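PDB 4MT4: CmeC from Campylobacter jejuni, which forms a trimeric outer membrane channel and probably exports compounds from the cell by efflux. Local coordinates for residues A12-D17 with T364-I369; I16-G21 with E28-I33; W37-D40 with L46-V49; A151-I156 with V442-G447; G263-S266 with L270-P273. All coordinates share one frame; numbering follows the deposited sequence.

Contact 1 (A12-D17 with T364-I369)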
# COMPACT_ATOMS: atom_id res chain seq x y z
N ALA B 12 -9.03 -17.97 -22.49
CA ALA B 12 -8.42 -16.73 -22.94
C ALA B 12 -8.17 -16.82 -24.44
O ALA B 12 -7.33 -17.58 -24.90
CB ALA B 12 -7.12 -16.46 -22.19
N ASN B 13 -8.93 -16.03 -25.20
CA ASN B 13 -8.84 -16.06 -26.66
C ASN B 13 -8.09 -14.85 -27.21
O ASN B 13 -8.50 -13.71 -27.03
CB ASN B 13 -10.24 -16.13 -27.27
CG ASN B 13 -10.98 -17.39 -26.88
OD1 ASN B 13 -12.13 -17.34 -26.43
ND2 ASN B 13 -10.33 -18.54 -27.05
N TYR B 14 -6.98 -15.12 -27.88
CA TYR B 14 -6.15 -14.07 -28.45
C TYR B 14 -5.37 -14.58 -29.66
O TYR B 14 -5.15 -15.79 -29.80
CB TYR B 14 -5.18 -13.51 -27.40
CG TYR B 14 -4.27 -14.55 -26.79
CD1 TYR B 14 -4.66 -15.29 -25.68
CD2 TYR B 14 -3.00 -14.79 -27.31
CE1 TYR B 14 -3.83 -16.24 -25.11
CE2 TYR B 14 -2.16 -15.73 -26.76
CZ TYR B 14 -2.58 -16.46 -25.66
OH TYR B 14 -1.75 -17.40 -25.10
N SER B 15 -4.97 -13.67 -30.53
CA SER B 15 -4.20 -14.03 -31.72
C SER B 15 -2.71 -13.83 -31.48
O SER B 15 -2.31 -12.91 -30.77
CB SER B 15 -4.66 -13.21 -32.93
OG SER B 15 -6.05 -13.33 -33.13
N ILE B 16 -1.89 -14.69 -32.08
CA ILE B 16 -0.44 -14.57 -31.96
C ILE B 16 0.13 -13.78 -33.13
O ILE B 16 -0.38 -13.86 -34.26
CB ILE B 16 0.25 -15.94 -31.88
CG1 ILE B 16 -0.02 -16.76 -33.14
CG2 ILE B 16 -0.21 -16.70 -30.64
CD1 ILE B 16 0.65 -18.11 -33.15
N ASP B 17 1.18 -13.01 -32.87
CA ASP B 17 1.79 -12.17 -33.89
C ASP B 17 3.21 -11.79 -33.49
O ASP B 17 3.42 -10.99 -32.58
CB ASP B 17 0.95 -10.91 -34.12
CG ASP B 17 1.61 -9.93 -35.08
OD1 ASP B 17 2.27 -10.39 -36.04
OD2 ASP B 17 1.47 -8.71 -34.87
N THR B 364 -3.88 -7.04 -16.94
CA THR B 364 -2.63 -6.35 -16.63
C THR B 364 -1.44 -7.02 -17.32
O THR B 364 -0.59 -6.35 -17.89
CB THR B 364 -2.38 -6.31 -15.11
OG1 THR B 364 -3.38 -5.51 -14.48
CG2 THR B 364 -1.01 -5.72 -14.80
N ALA B 365 -1.41 -8.35 -17.27
CA ALA B 365 -0.33 -9.12 -17.88
C ALA B 365 -0.21 -8.84 -19.38
O ALA B 365 0.88 -8.60 -19.89
CB ALA B 365 -0.54 -10.60 -17.64
N PHE B 366 -1.35 -8.87 -20.07
CA PHE B 366 -1.39 -8.60 -21.50
C PHE B 366 -0.99 -7.16 -21.81
O PHE B 366 -0.39 -6.89 -22.85
CB PHE B 366 -2.79 -8.89 -22.06
CG PHE B 366 -3.00 -10.32 -22.46
CD1 PHE B 366 -2.94 -11.34 -21.52
CD2 PHE B 366 -3.28 -10.65 -23.77
CE1 PHE B 366 -3.14 -12.65 -21.88
CE2 PHE B 366 -3.49 -11.97 -24.15
CZ PHE B 366 -3.42 -12.97 -23.20
N GLY B 367 -1.32 -6.25 -20.91
CA GLY B 367 -0.96 -4.85 -21.08
C GLY B 367 0.53 -4.66 -20.95
O GLY B 367 1.14 -3.89 -21.69
N GLU B 368 1.13 -5.37 -19.99
CA GLU B 368 2.57 -5.32 -19.78
C GLU B 368 3.32 -5.90 -20.98
O GLU B 368 4.36 -5.39 -21.37
CB GLU B 368 2.96 -6.07 -18.51
CG GLU B 368 2.43 -5.47 -17.22
CD GLU B 368 2.73 -6.32 -16.00
OE1 GLU B 368 3.25 -7.44 -16.17
OE2 GLU B 368 2.44 -5.87 -14.87
N ILE B 369 2.78 -6.98 -21.54
CA ILE B 369 3.39 -7.65 -22.69
C ILE B 369 3.39 -6.75 -23.92
O ILE B 369 4.39 -6.68 -24.65
CB ILE B 369 2.67 -8.98 -23.01
CG1 ILE B 369 2.94 -10.00 -21.91
CG2 ILE B 369 3.12 -9.52 -24.36
CD1 ILE B 369 2.21 -11.32 -22.11

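Contact 2 (I16-G21 with E28-I33)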
# COMPACT_ATOMS: atom_id res chain seq x y z
N ILE B 16 -1.89 -14.69 -32.08
CA ILE B 16 -0.44 -14.57 -31.96
C ILE B 16 0.13 -13.78 -33.13
O ILE B 16 -0.38 -13.86 -34.26
CB ILE B 16 0.25 -15.94 -31.88
CG1 ILE B 16 -0.02 -16.76 -33.14
CG2 ILE B 16 -0.21 -16.70 -30.64
CD1 ILE B 16 0.65 -18.11 -33.15
N ASP B 17 1.18 -13.01 -32.87
CA ASP B 17 1.79 -12.17 -33.89
C ASP B 17 3.21 -11.79 -33.49
O ASP B 17 3.42 -10.99 -32.58
CB ASP B 17 0.95 -10.91 -34.12
CG ASP B 17 1.61 -9.93 -35.08
OD1 ASP B 17 2.27 -10.39 -36.04
OD2 ASP B 17 1.47 -8.71 -34.87
N ASN B 18 4.19 -12.37 -34.18
CA ASN B 18 5.59 -12.21 -33.81
C ASN B 18 6.25 -10.96 -34.38
O ASN B 18 7.46 -10.78 -34.29
CB ASN B 18 6.38 -13.45 -34.26
CG ASN B 18 5.95 -14.70 -33.53
OD1 ASN B 18 6.36 -14.93 -32.39
ND2 ASN B 18 5.12 -15.51 -34.17
N LYS B 19 5.44 -10.09 -34.97
CA LYS B 19 5.92 -8.83 -35.52
C LYS B 19 5.67 -7.68 -34.57
O LYS B 19 6.12 -6.56 -34.79
CB LYS B 19 5.26 -8.56 -36.87
CG LYS B 19 5.68 -9.53 -37.95
CD LYS B 19 7.19 -9.49 -38.15
CE LYS B 19 7.62 -8.34 -39.04
NZ LYS B 19 9.07 -8.42 -39.37
N LEU B 20 4.96 -7.97 -33.49
CA LEU B 20 4.55 -6.95 -32.53
C LEU B 20 5.75 -6.30 -31.85
O LEU B 20 5.75 -5.10 -31.59
CB LEU B 20 3.61 -7.55 -31.48
CG LEU B 20 3.11 -6.59 -30.40
CD1 LEU B 20 2.41 -5.39 -31.02
CD2 LEU B 20 2.18 -7.32 -29.44
N GLY B 21 6.77 -7.10 -31.56
CA GLY B 21 7.98 -6.60 -30.93
C GLY B 21 9.22 -6.83 -31.76
O GLY B 21 10.33 -6.93 -31.22
N GLU B 28 11.73 -12.47 -36.39
CA GLU B 28 10.62 -12.70 -35.48
C GLU B 28 10.86 -13.97 -34.67
O GLU B 28 10.96 -15.06 -35.22
CB GLU B 28 9.30 -12.81 -36.24
CG GLU B 28 9.40 -12.46 -37.72
CD GLU B 28 8.10 -12.72 -38.45
OE1 GLU B 28 7.11 -13.11 -37.79
OE2 GLU B 28 8.06 -12.53 -39.68
N THR B 29 10.97 -13.81 -33.35
CA THR B 29 11.34 -14.91 -32.46
C THR B 29 10.23 -15.28 -31.47
O THR B 29 9.63 -14.41 -30.85
CB THR B 29 12.61 -14.56 -31.65
OG1 THR B 29 13.62 -14.05 -32.53
CG2 THR B 29 13.14 -15.79 -30.93
N ASN B 30 9.99 -16.58 -31.34
CA ASN B 30 9.04 -17.09 -30.37
C ASN B 30 9.70 -18.17 -29.51
O ASN B 30 9.04 -19.06 -28.98
CB ASN B 30 7.80 -17.64 -31.08
CG ASN B 30 6.60 -17.78 -30.16
OD1 ASN B 30 6.51 -17.11 -29.13
ND2 ASN B 30 5.67 -18.65 -30.52
N SER B 31 11.02 -18.08 -29.39
CA SER B 31 11.79 -19.02 -28.59
C SER B 31 11.53 -18.80 -27.11
O SER B 31 11.29 -17.67 -26.67
CB SER B 31 13.28 -18.90 -28.89
OG SER B 31 13.80 -17.66 -28.43
N SER B 32 11.57 -19.88 -26.33
CA SER B 32 11.33 -19.80 -24.90
C SER B 32 12.49 -19.14 -24.16
O SER B 32 13.54 -18.88 -24.74
CB SER B 32 11.07 -21.20 -24.32
OG SER B 32 9.79 -21.68 -24.69
N ILE B 33 12.28 -18.85 -22.88
CA ILE B 33 13.28 -18.17 -22.08
C ILE B 33 14.01 -19.13 -21.14
O ILE B 33 13.38 -19.93 -20.44
CB ILE B 33 12.64 -17.04 -21.24
CG1 ILE B 33 11.91 -16.05 -22.15
CG2 ILE B 33 13.70 -16.32 -20.41
CD1 ILE B 33 11.20 -14.95 -21.41

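Contact 3 (W37-D40 with L46-V49)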
# COMPACT_ATOMS: atom_id res chain seq x y z
N TRP B 37 18.32 -16.34 -17.46
CA TRP B 37 18.41 -15.45 -18.61
C TRP B 37 19.42 -14.31 -18.45
O TRP B 37 19.91 -13.77 -19.44
CB TRP B 37 17.03 -14.86 -18.91
CG TRP B 37 16.31 -14.39 -17.68
CD1 TRP B 37 15.43 -15.11 -16.93
CD2 TRP B 37 16.43 -13.11 -17.05
NE1 TRP B 37 14.99 -14.36 -15.87
CE2 TRP B 37 15.59 -13.12 -15.92
CE3 TRP B 37 17.16 -11.95 -17.33
CZ2 TRP B 37 15.46 -12.03 -15.07
CZ3 TRP B 37 17.03 -10.87 -16.49
CH2 TRP B 37 16.19 -10.91 -15.37
N TRP B 38 19.73 -13.96 -17.21
CA TRP B 38 20.56 -12.79 -16.93
C TRP B 38 22.03 -12.99 -17.31
O TRP B 38 22.78 -12.03 -17.44
CB TRP B 38 20.46 -12.40 -15.46
CG TRP B 38 20.90 -13.47 -14.52
CD1 TRP B 38 22.17 -13.69 -14.07
CD2 TRP B 38 20.08 -14.46 -13.89
NE1 TRP B 38 22.19 -14.76 -13.21
CE2 TRP B 38 20.92 -15.25 -13.09
CE3 TRP B 38 18.72 -14.76 -13.94
CZ2 TRP B 38 20.44 -16.32 -12.34
CZ3 TRP B 38 18.24 -15.82 -13.19
CH2 TRP B 38 19.10 -16.59 -12.40
N LYS B 39 22.43 -14.25 -17.50
CA LYS B 39 23.81 -14.56 -17.86
C LYS B 39 24.10 -14.28 -19.33
O LYS B 39 25.25 -14.33 -19.76
CB LYS B 39 24.13 -16.02 -17.54
CG LYS B 39 24.17 -16.35 -16.06
CD LYS B 39 24.71 -17.74 -15.80
CE LYS B 39 24.86 -18.01 -14.31
NZ LYS B 39 25.44 -19.35 -14.03
N ASP B 40 23.05 -13.97 -20.09
CA ASP B 40 23.21 -13.67 -21.51
C ASP B 40 23.68 -12.23 -21.73
O ASP B 40 23.88 -11.80 -22.87
CB ASP B 40 21.89 -13.91 -22.26
CG ASP B 40 21.60 -15.38 -22.45
OD1 ASP B 40 22.56 -16.17 -22.61
OD2 ASP B 40 20.41 -15.76 -22.43
N LEU B 46 27.43 -8.80 -12.92
CA LEU B 46 25.98 -8.91 -12.82
C LEU B 46 25.58 -10.26 -12.26
O LEU B 46 24.66 -10.36 -11.45
CB LEU B 46 25.33 -8.69 -14.19
CG LEU B 46 23.81 -8.86 -14.27
CD1 LEU B 46 23.11 -7.91 -13.31
CD2 LEU B 46 23.32 -8.65 -15.70
N ASN B 47 26.28 -11.31 -12.68
CA ASN B 47 26.01 -12.66 -12.21
C ASN B 47 26.23 -12.80 -10.71
O ASN B 47 25.48 -13.49 -10.02
CB ASN B 47 26.86 -13.68 -12.97
CG ASN B 47 26.54 -13.72 -14.45
OD1 ASN B 47 25.46 -13.32 -14.87
ND2 ASN B 47 27.48 -14.23 -15.24
N LYS B 48 27.28 -12.14 -10.21
CA LYS B 48 27.61 -12.19 -8.79
C LYS B 48 26.57 -11.47 -7.94
O LYS B 48 26.22 -11.94 -6.86
CB LYS B 48 28.98 -11.58 -8.54
CG LYS B 48 30.14 -12.37 -9.12
CD LYS B 48 31.47 -11.74 -8.75
CE LYS B 48 32.62 -12.41 -9.48
NZ LYS B 48 32.68 -13.87 -9.20
N VAL B 49 26.06 -10.35 -8.44
CA VAL B 49 25.12 -9.55 -7.66
C VAL B 49 23.73 -10.17 -7.68
O VAL B 49 22.91 -9.92 -6.80
CB VAL B 49 25.05 -8.09 -8.18
CG1 VAL B 49 24.16 -7.98 -9.40
CG2 VAL B 49 24.56 -7.16 -7.08
O HOH W 1 24.01 -15.23 -11.60
O HOH W 2 27.25 -14.81 -18.35

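Contact 4 (A151-I156 with V442-G447)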
# COMPACT_ATOMS: atom_id res chain seq x y z
N ALA B 151 7.78 -13.79 -6.86
CA ALA B 151 8.66 -12.98 -6.03
C ALA B 151 10.12 -13.13 -6.45
O ALA B 151 10.87 -12.16 -6.45
CB ALA B 151 8.50 -13.34 -4.56
N ARG B 152 10.50 -14.35 -6.82
CA ARG B 152 11.86 -14.63 -7.27
C ARG B 152 12.17 -13.85 -8.54
O ARG B 152 13.20 -13.19 -8.64
CB ARG B 152 12.05 -16.13 -7.50
CG ARG B 152 13.50 -16.56 -7.65
CD ARG B 152 13.61 -18.06 -7.84
NE ARG B 152 14.97 -18.55 -7.61
CZ ARG B 152 15.90 -18.66 -8.56
NH1 ARG B 152 17.11 -19.12 -8.26
NH2 ARG B 152 15.61 -18.32 -9.81
N LEU B 153 11.27 -13.94 -9.52
CA LEU B 153 11.42 -13.23 -10.78
C LEU B 153 11.49 -11.73 -10.57
O LEU B 153 12.29 -11.03 -11.19
CB LEU B 153 10.27 -13.58 -11.72
CG LEU B 153 10.17 -12.79 -13.03
CD1 LEU B 153 11.44 -12.93 -13.85
CD2 LEU B 153 8.95 -13.23 -13.83
N SER B 154 10.64 -11.23 -9.67
CA SER B 154 10.59 -9.80 -9.36
C SER B 154 11.89 -9.31 -8.72
O SER B 154 12.42 -8.27 -9.10
CB SER B 154 9.42 -9.51 -8.42
OG SER B 154 9.45 -8.18 -7.95
N VAL B 155 12.39 -10.07 -7.76
CA VAL B 155 13.63 -9.73 -7.05
C VAL B 155 14.82 -9.73 -8.00
O VAL B 155 15.65 -8.82 -7.97
CB VAL B 155 13.89 -10.70 -5.88
CG1 VAL B 155 15.32 -10.59 -5.40
CG2 VAL B 155 12.92 -10.43 -4.75
N ILE B 156 14.90 -10.76 -8.84
CA ILE B 156 15.98 -10.86 -9.82
C ILE B 156 15.93 -9.72 -10.83
O ILE B 156 16.94 -9.07 -11.11
CB ILE B 156 15.95 -12.20 -10.58
CG1 ILE B 156 16.21 -13.37 -9.62
CG2 ILE B 156 16.96 -12.22 -11.70
CD1 ILE B 156 16.18 -14.73 -10.29
N VAL B 442 10.76 -7.38 -21.04
CA VAL B 442 10.20 -8.40 -21.92
C VAL B 442 10.31 -9.78 -21.28
O VAL B 442 9.33 -10.53 -21.24
CB VAL B 442 10.91 -8.42 -23.29
CG1 VAL B 442 10.41 -9.59 -24.13
CG2 VAL B 442 10.70 -7.10 -24.02
N ILE B 443 11.50 -10.10 -20.79
CA ILE B 443 11.73 -11.36 -20.10
C ILE B 443 10.81 -11.51 -18.89
O ILE B 443 10.24 -12.57 -18.66
CB ILE B 443 13.20 -11.49 -19.64
CG1 ILE B 443 14.14 -11.46 -20.85
CG2 ILE B 443 13.41 -12.76 -18.83
CD1 ILE B 443 15.62 -11.49 -20.49
N LYS B 444 10.67 -10.43 -18.13
CA LYS B 444 9.81 -10.42 -16.95
C LYS B 444 8.34 -10.63 -17.32
O LYS B 444 7.62 -11.36 -16.65
CB LYS B 444 9.95 -9.10 -16.19
CG LYS B 444 9.14 -9.02 -14.90
CD LYS B 444 8.88 -7.59 -14.48
CE LYS B 444 10.17 -6.79 -14.36
NZ LYS B 444 9.92 -5.38 -13.95
N ALA B 445 7.91 -9.99 -18.40
CA ALA B 445 6.51 -10.04 -18.83
C ALA B 445 6.12 -11.43 -19.34
O ALA B 445 4.95 -11.79 -19.33
CB ALA B 445 6.25 -9.00 -19.90
N PHE B 446 7.11 -12.20 -19.78
CA PHE B 446 6.86 -13.53 -20.31
C PHE B 446 7.13 -14.62 -19.28
O PHE B 446 7.13 -15.81 -19.60
CB PHE B 446 7.70 -13.78 -21.57
CG PHE B 446 7.11 -13.18 -22.81
CD1 PHE B 446 7.30 -11.85 -23.12
CD2 PHE B 446 6.36 -13.96 -23.68
CE1 PHE B 446 6.76 -11.30 -24.26
CE2 PHE B 446 5.82 -13.42 -24.83
CZ PHE B 446 6.02 -12.08 -25.12
N GLY B 447 7.35 -14.22 -18.03
CA GLY B 447 7.47 -15.17 -16.94
C GLY B 447 8.89 -15.53 -16.53
O GLY B 447 9.09 -16.22 -15.54

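Contact 5 (G263-S266 with L270-P273)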
# COMPACT_ATOMS: atom_id res chain seq x y z
N GLY B 263 6.70 -11.69 -29.97
CA GLY B 263 5.25 -11.77 -29.99
C GLY B 263 4.76 -12.54 -28.77
O GLY B 263 5.55 -13.21 -28.10
N ILE B 264 3.47 -12.45 -28.48
CA ILE B 264 2.92 -13.12 -27.31
C ILE B 264 2.92 -14.63 -27.50
O ILE B 264 2.71 -15.13 -28.61
CB ILE B 264 1.50 -12.61 -26.97
CG1 ILE B 264 1.05 -13.13 -25.60
CG2 ILE B 264 0.51 -12.98 -28.07
CD1 ILE B 264 -0.16 -12.42 -25.05
N SER B 265 3.18 -15.36 -26.42
CA SER B 265 3.22 -16.82 -26.47
C SER B 265 1.82 -17.42 -26.52
O SER B 265 0.86 -16.80 -26.08
CB SER B 265 3.98 -17.36 -25.27
OG SER B 265 3.95 -18.78 -25.24
N SER B 266 1.72 -18.63 -27.06
CA SER B 266 0.44 -19.32 -27.15
C SER B 266 0.10 -20.00 -25.83
O SER B 266 -1.02 -20.46 -25.63
CB SER B 266 0.46 -20.35 -28.29
OG SER B 266 1.41 -21.37 -28.03
N LEU B 270 0.34 -20.35 -18.90
CA LEU B 270 1.11 -21.36 -18.19
C LEU B 270 2.54 -20.91 -17.92
O LEU B 270 3.33 -21.66 -17.34
CB LEU B 270 1.12 -22.67 -18.98
CG LEU B 270 -0.23 -23.28 -19.34
CD1 LEU B 270 -0.04 -24.51 -20.21
CD2 LEU B 270 -1.01 -23.63 -18.08
N GLN B 271 2.88 -19.70 -18.33
CA GLN B 271 4.26 -19.23 -18.24
C GLN B 271 4.46 -18.05 -17.29
O GLN B 271 5.59 -17.68 -16.99
CB GLN B 271 4.77 -18.87 -19.63
CG GLN B 271 5.00 -20.08 -20.52
CD GLN B 271 5.29 -19.71 -21.95
OE1 GLN B 271 4.79 -18.70 -22.46
NE2 GLN B 271 6.10 -20.52 -22.62
N ARG B 272 3.36 -17.47 -16.81
CA ARG B 272 3.44 -16.40 -15.83
C ARG B 272 2.99 -16.88 -14.45
O ARG B 272 1.86 -17.36 -14.30
CB ARG B 272 2.61 -15.19 -16.26
CG ARG B 272 3.25 -14.35 -17.36
CD ARG B 272 2.42 -13.10 -17.64
NE ARG B 272 2.30 -12.25 -16.46
CZ ARG B 272 2.68 -10.98 -16.41
NH1 ARG B 272 3.20 -10.40 -17.48
NH2 ARG B 272 2.54 -10.29 -15.29
N PRO B 273 3.86 -16.76 -13.45
CA PRO B 273 3.60 -17.20 -12.07
C PRO B 273 2.40 -16.50 -11.43
O PRO B 273 1.67 -17.13 -10.67
CB PRO B 273 4.90 -16.85 -11.33
CG PRO B 273 5.94 -16.78 -12.39
CD PRO B 273 5.24 -16.24 -13.60

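Contact 1 (A12-D17 with T364-I369)
With chi1 at 58°, Tyr14 turns CG in between its own backbone N and carbonyl carbon, which sets its ring broadside to helix 339-405; Phe366 reaches out from that helix with chi1 at -87° and brings its edge to the face of that ring. The result is a T-shaped (edge-to-face) pair. The ring centroids lie 5.1 Å apart and the planes stand at 79°. Phe366 puts its far edge against one face of Tyr14: CZ lies 3.6 Å from Tyr14 CD1, nearer the rim of the ring than its middle, and CE2 is 3.8 Å from Tyr14 CG. No hydrogen bond crosses the contact, so aromatic packing alone links the two segments here. The phenol oxygen looks elsewhere: Tyr14 OH bonds to the carbonyl O of Ser265, which probably helps hold the ring in this orientation. Extended residues 12-17 thus lie along the flank of helix 339-405. Ile264 and Ile268 of the loop before helix 273-293 add to the apolar surroundings, Glu368, two residues on, forms a salt bridge with Arg272, and Leu244 of the second subunit packs on Phe366, so this part of the helix lies close to the interface between subunits.

Contact 2 (I16-G21 with E28-I33)
Asn18 O and Thr29 N, one from each segment, both hydrogen-bond to the same hydroxyl, OG1 of Thr262, so a residue from far along the chain pins the two together where no direct hydrogen bond joins them. The first segment contains a type I beta turn from Asp17 to Leu20, with an Asx turn inside it: Asp17 OD1 takes a weak bond of 3.4 Å from Lys19 N. This is part of the irregular N-terminal stretch that precedes helix 44-56. The backbones come closest at Asn18 and Glu28, where Asn18 CB is 3.6 Å from Glu28 CB and Asn18 O is 3.4 Å from the same Glu28 CB. Glu28 has chi1 at -8°, so CG nearly eclipses the backbone N, an setting that may be imprecise in so exposed a residue; as modelled it lays the extended chain toward Lys19. There the carboxylate lies against the methylene groups: Glu28 CD is 3.4 Å from Lys19 CD. The lysine chain, bent at chi2 and chi3, still leaves its NZ 4.2 Å from Glu28 OE2, opposite charges that probably attract, though beyond salt-bridge range. The side chains of Asn18 and Asn30 cross at about a right angle, with their amide planes 58° apart. Asn18 OD1 is buried by the contact without a hydrogen-bonding partner, and what it touches instead is carbon: Asn30 CB, 3.3 Å away.

Contact 3 (W37-D40 with L46-V49)
Trp38 and Asn47 meet at the edge of the indole: Asn47 OD1 lies near the ring plane, 3.4 Å from Trp38 CD1, and the amide is turned 66° against the ring. Trp38 gets there with chi1 at 60°, which swings the five-membered ring toward helix 44-56. Asn47 instead sets CG beside its own backbone N, and its amide bends back to the 3-10 turn. The extended Lys39 chain runs across it at about a right angle, with Lys39 CG 3.5 Å from Asn47 OD1. Next to this Leu46 brings CD2 to 3.8 Å from Trp38 O. No direct hydrogen bond crosses; two waters bridge the segments. One, modelled doubtfully close to Trp38 NE1, links it to Asn47 O. The other, likewise doubtfully close to Lys39 O, accepts from Asn47 ND2 at 3.2 Å, an amide that also has a weak bond to Glu44. Trp38, like Trp37, also packs against Ile156 of helix 129-195. The arrangement is a 3-10 turn laid, with water bridges, on the first turns of the short helix that follows it, beside helix 129-195, consistent with the equatorial region that surrounds the helical barrel in outer membrane factors.

Contact 4 (A151-I156 with V442-G447)
Leu153 pushes one methyl, CD2, against two carbonyl oxygens at the C-terminal end of helix 411-445: it lies 3.6 Å from Lys444 O in the last turn and 3.4 Å from Gly447 O just past it. The two helices are long members of the alpha-helical barrel characteristic of outer membrane factors, and here the side of helix 129-195 meets the C-terminal end of the other. Their backbones come near at Leu153 and Lys444, whose CA atoms are 7.0 Å apart. The leucine carries CG opposite its backbone N, at a chi1 of 172°, and this sends the isobutyl group straight across. Beside it passes the aliphatic start of the lysine chain, with Lys444 CG 4.3 Å from Leu153 CG. No hydrogen bond joins the segments; the contact is a methyl on peptide oxygens and methylenes. The helix end sets where these oxygens lie. Phe446 is the first residue to leave the helical conformation, and Gly447 follows with a phi of 98°, a setting in which a side chain would collide with the preceding carbonyl. The chain turns there so that Gly447 N bonds back to Lys444 O at 3.2 Å, the same oxygen that Leu153 touches. Farther out, Ala445 and Phe446 pack on Ile369 of helix 339-405, while Ile156 and Ile443 both lie against Trp37 of the N-terminal region. Arg272 NH1 also donates to Ala445 O, a carbonyl of the last helical turn.

Contact 5 (G263-S266 with L270-P273)
Ser265 and Gln271 face one another across a bend of the chain, and their side chains join in a single hydrogen bond: Ser265 OG donates to Gln271 OE1 at 2.9 Å. The bend belongs to the loop that leads into helix 273-293, and it contains an ST turn, since Ser265 OG also accepts from Thr267 N. The same hydroxyl is thus used twice, once to fold its own backbone and once to reach over to the glutamine. For this Ser265 holds OG opposite its backbone N, chi1 175°. Gln271 comes the other way as a nearly straight chain beyond CG, and presents the oxygen of its amide. The hydroxyl approaches that oxygen from one side, with a C=O...donor angle of 119°, tilted 32° from the carbonyl plane, so the bond is not flat with the amide. Ser265 CB also lies close, 3.2 Å from Gln271 OE1. Around this one bond the backbones stay well separated, their nearest CA atoms, Ser265 and Gln271, being 8.6 Å apart. The other half of the amide is used too: NE2 bonds to Glu451 OE2, so both ends of the group have a partner, which should limit its rotation. Next in the chain, Arg272 takes the N-cap position before the helix that starts with Pro273, and its guanidinium is tied to the first turn of that helix by a salt bridge from NH2 to Asp274 OD2.

From the N terminus, residues 12-17 open contact 1, and the overlapping stretch 16-21 opens contact 2, which closes a short loop at 28-33. Contact 3 follows in series with contact 2, nested within the loop of contact 1, and closes a second short loop where helix 44-56 begins. Contact 4 opens on helix 129-195. Contact 5 then opens and closes within the loop 263-273, nested inside the loops of both contacts 1 and 4. Contact 1 closes on helix 339-405 before contact 4 closes at the end of helix 411-445, so these two cross. Together they tie the N-terminal segment and the loop before helix 273-293 to three of the long helices. Contacts 1, 2 and 5 also touch the second subunit.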